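Long-range contact in putative uncharacterized protein (Sulfolobus solfataricus, PDB 3BQB), which catalyses the magnesium-dependent dehydration of 2-dehydro-3-deoxy-D-arabinonate to 2,5-dioxopentanoate, a step in the oxidation of D-arabinonate to 2-oxoglutarate: residues P142-A147 against T256-G261. Numbering follows the deposited sequence.
Sequences PEPELA and TAIVPG. With MG (magnesium ion), chain F.
With chi1 at -167°, Thr256 sets OG1 opposite its own backbone N and over Pro144, leaving CG2 to face the side chain of Glu143. Glu143 and Glu145 both hold CG anti to the carbonyl carbon and run extended from there, which carries the two carboxylates to the magnesium ion. Glu145 OE1 binds the metal at 2.3 Å, together with Asp164; Glu143 OE2 stands farther off, 2.7 Å from the magnesium, and also forms a salt bridge with Lys182, a substrate-binding residue. The other oxygen of Glu145, OE2, is hydrogen-bonded by Gly255 N and Thr253 OG1, so the metal on OE1 and these two bonds on OE2 together hold the carboxylate against rotation. Thr256 OG1 donates to Pro144 O (3.0 Å) from above the carbonyl plane, 39° out of it, and accepts a weak bond from Ile258 N. On the metal-facing side of Thr256, the methyl CG2 lies 3.7 Å from Glu143 CB, the two side chains crossing at about a right angle. On the side away from the metal, Pro144 CG packs against Ile258 CB at 3.8 Å, and Leu210 of strand 207-214 touches both residues. A valine in place of Thr256 would probably leave Pro144 O and Ile258 N without their shared partner and loosen the hold of 256-261 on the strand. The paired glutamates two residues apart on one strand, joined by Asp164 from the neighbouring strand, form the metal site characteristic of the FAH family, here with substrate-binding Thr256 alongside.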
ATOM      1  N   PRO B 142     -23.181 -30.782   8.802  1.00 59.03           N
ATOM      2  CA  PRO B 142     -21.908 -30.294   9.312  1.00 58.68           C
ATOM      3  C   PRO B 142     -21.018 -31.485   9.618  1.00 58.36           C
ATOM      4  O   PRO B 142     -21.521 -32.534  10.027  1.00 58.38           O
ATOM      5  CB  PRO B 142     -22.298 -29.569  10.600  1.00 58.76           C
ATOM      6  CG  PRO B 142     -23.501 -30.286  11.074  1.00 59.06           C
ATOM      7  CD  PRO B 142     -24.238 -30.716   9.827  1.00 59.04           C
ATOM      8  N   GLU B 143     -19.719 -31.333   9.390  1.00 57.95           N
ATOM      9  CA  GLU B 143     -18.753 -32.361   9.726  1.00 57.73           C
ATOM     10  C   GLU B 143     -17.762 -31.764  10.711  1.00 57.30           C
ATOM     11  O   GLU B 143     -16.909 -30.968  10.316  1.00 57.18           O
ATOM     12  CB  GLU B 143     -18.030 -32.846   8.476  1.00 57.88           C
ATOM     13  CG  GLU B 143     -18.928 -33.560   7.481  1.00 58.16           C
ATOM     14  CD  GLU B 143     -18.180 -34.051   6.250  1.00 58.44           C
ATOM     15  OE1 GLU B 143     -18.839 -34.613   5.352  1.00 60.24           O
ATOM     16  OE2 GLU B 143     -16.944 -33.870   6.166  1.00 59.82           O
ATOM     17  N   PRO B 144     -17.888 -32.123  12.003  1.00 56.86           N
ATOM     18  CA  PRO B 144     -16.999 -31.596  13.038  1.00 56.50           C
ATOM     19  C   PRO B 144     -15.631 -32.246  12.980  1.00 56.09           C
ATOM     20  O   PRO B 144     -15.532 -33.466  13.074  1.00 56.12           O
ATOM     21  CB  PRO B 144     -17.714 -31.981  14.334  1.00 56.57           C
ATOM     22  CG  PRO B 144     -18.458 -33.223  13.984  1.00 56.74           C
ATOM     23  CD  PRO B 144     -18.895 -33.045  12.565  1.00 56.81           C
ATOM     24  N   GLU B 145     -14.586 -31.439  12.826  1.00 55.64           N
ATOM     25  CA  GLU B 145     -13.239 -31.968  12.664  1.00 55.29           C
ATOM     26  C   GLU B 145     -12.214 -31.155  13.438  1.00 54.88           C
ATOM     27  O   GLU B 145     -12.385 -29.953  13.651  1.00 54.79           O
ATOM     28  CB  GLU B 145     -12.858 -31.979  11.181  1.00 55.32           C
ATOM     29  CG  GLU B 145     -13.970 -32.475  10.266  1.00 55.49           C
ATOM     30  CD  GLU B 145     -13.525 -32.775   8.850  1.00 55.52           C
ATOM     31  OE1 GLU B 145     -14.346 -33.348   8.093  1.00 56.15           O
ATOM     32  OE2 GLU B 145     -12.370 -32.462   8.488  1.00 55.42           O
ATOM     33  N   LEU B 146     -11.152 -31.831  13.862  1.00 54.35           N
ATOM     34  CA  LEU B 146      -9.953 -31.156  14.323  1.00 54.14           C
ATOM     35  C   LEU B 146      -9.217 -30.657  13.082  1.00 53.85           C
ATOM     36  O   LEU B 146      -9.068 -31.397  12.109  1.00 54.15           O
ATOM     37  CB  LEU B 146      -9.054 -32.116  15.104  1.00 54.06           C
ATOM     38  CG  LEU B 146      -7.751 -31.517  15.639  1.00 54.13           C
ATOM     39  CD1 LEU B 146      -8.049 -30.514  16.739  1.00 54.22           C
ATOM     40  CD2 LEU B 146      -6.822 -32.605  16.139  1.00 54.23           C
ATOM     41  N   ALA B 147      -8.765 -29.406  13.120  1.00 53.35           N
ATOM     42  CA  ALA B 147      -7.972 -28.829  12.037  1.00 53.00           C
ATOM     43  C   ALA B 147      -6.643 -28.323  12.573  1.00 52.65           C
ATOM     44  O   ALA B 147      -6.549 -27.907  13.731  1.00 52.54           O
ATOM     45  CB  ALA B 147      -8.729 -27.696  11.366  1.00 53.04           C
ATOM     46  N   THR B 256     -13.894 -36.151   9.737  1.00 57.07           N
ATOM     47  CA  THR B 256     -14.928 -36.272  10.768  1.00 57.54           C
ATOM     48  C   THR B 256     -15.260 -37.723  11.078  1.00 58.14           C
ATOM     49  O   THR B 256     -15.002 -38.612  10.267  1.00 58.23           O
ATOM     50  CB  THR B 256     -16.238 -35.570  10.352  1.00 57.56           C
ATOM     51  OG1 THR B 256     -17.100 -35.462  11.491  1.00 57.27           O
ATOM     52  CG2 THR B 256     -16.964 -36.339   9.225  1.00 57.42           C
ATOM     53  N   ALA B 257     -15.833 -37.942  12.264  1.00 58.82           N
ATOM     54  CA  ALA B 257     -16.365 -39.251  12.679  1.00 59.08           C
ATOM     55  C   ALA B 257     -17.849 -39.187  13.085  1.00 59.59           C
ATOM     56  O   ALA B 257     -18.499 -40.224  13.234  1.00 59.76           O
ATOM     57  CB  ALA B 257     -15.531 -39.812  13.823  1.00 58.93           C
ATOM     58  N   ILE B 258     -18.380 -37.979  13.258  1.00 60.11           N
ATOM     59  CA  ILE B 258     -19.759 -37.790  13.691  1.00 60.51           C
ATOM     60  C   ILE B 258     -20.613 -37.479  12.464  1.00 60.97           C
ATOM     61  O   ILE B 258     -20.504 -36.401  11.878  1.00 61.01           O
ATOM     62  CB  ILE B 258     -19.867 -36.661  14.748  1.00 60.44           C
ATOM     63  CG1 ILE B 258     -18.890 -36.925  15.898  1.00 60.31           C
ATOM     64  CG2 ILE B 258     -21.298 -36.547  15.278  1.00 60.24           C
ATOM     65  CD1 ILE B 258     -18.697 -35.755  16.823  1.00 60.53           C
ATOM     66  N   VAL B 259     -21.453 -38.439  12.083  1.00 61.57           N
ATOM     67  CA  VAL B 259     -22.248 -38.348  10.866  1.00 61.95           C
ATOM     68  C   VAL B 259     -23.731 -38.524  11.180  1.00 62.51           C
ATOM     69  O   VAL B 259     -24.204 -39.654  11.309  1.00 62.42           O
ATOM     70  CB  VAL B 259     -21.822 -39.421   9.844  1.00 61.87           C
ATOM     71  CG1 VAL B 259     -22.574 -39.231   8.520  1.00 61.63           C
ATOM     72  CG2 VAL B 259     -20.306 -39.382   9.635  1.00 61.65           C
ATOM     73  N   PRO B 260     -24.470 -37.404  11.312  1.00 63.20           N
ATOM     74  CA  PRO B 260     -25.928 -37.439  11.455  1.00 63.67           C
ATOM     75  C   PRO B 260     -26.637 -38.219  10.344  1.00 64.26           C
ATOM     76  O   PRO B 260     -26.074 -38.426   9.265  1.00 64.27           O
ATOM     77  CB  PRO B 260     -26.323 -35.958  11.403  1.00 63.64           C
ATOM     78  CG  PRO B 260     -25.116 -35.231  11.866  1.00 63.42           C
ATOM     79  CD  PRO B 260     -23.948 -36.025  11.367  1.00 63.15           C
ATOM     80  N   GLY B 261     -27.867 -38.640  10.618  1.00 65.00           N
ATOM     81  CA  GLY B 261     -28.618 -39.484   9.702  1.00 65.54           C
ATOM     82  C   GLY B 261     -29.243 -38.721   8.552  1.00 66.17           C
ATOM     83  O   GLY B 261     -29.218 -37.490   8.516  1.00 66.26           O
TER
HETATM   84 MG    MG F 294     -14.253 -33.598   5.846  1.00 73.40          MG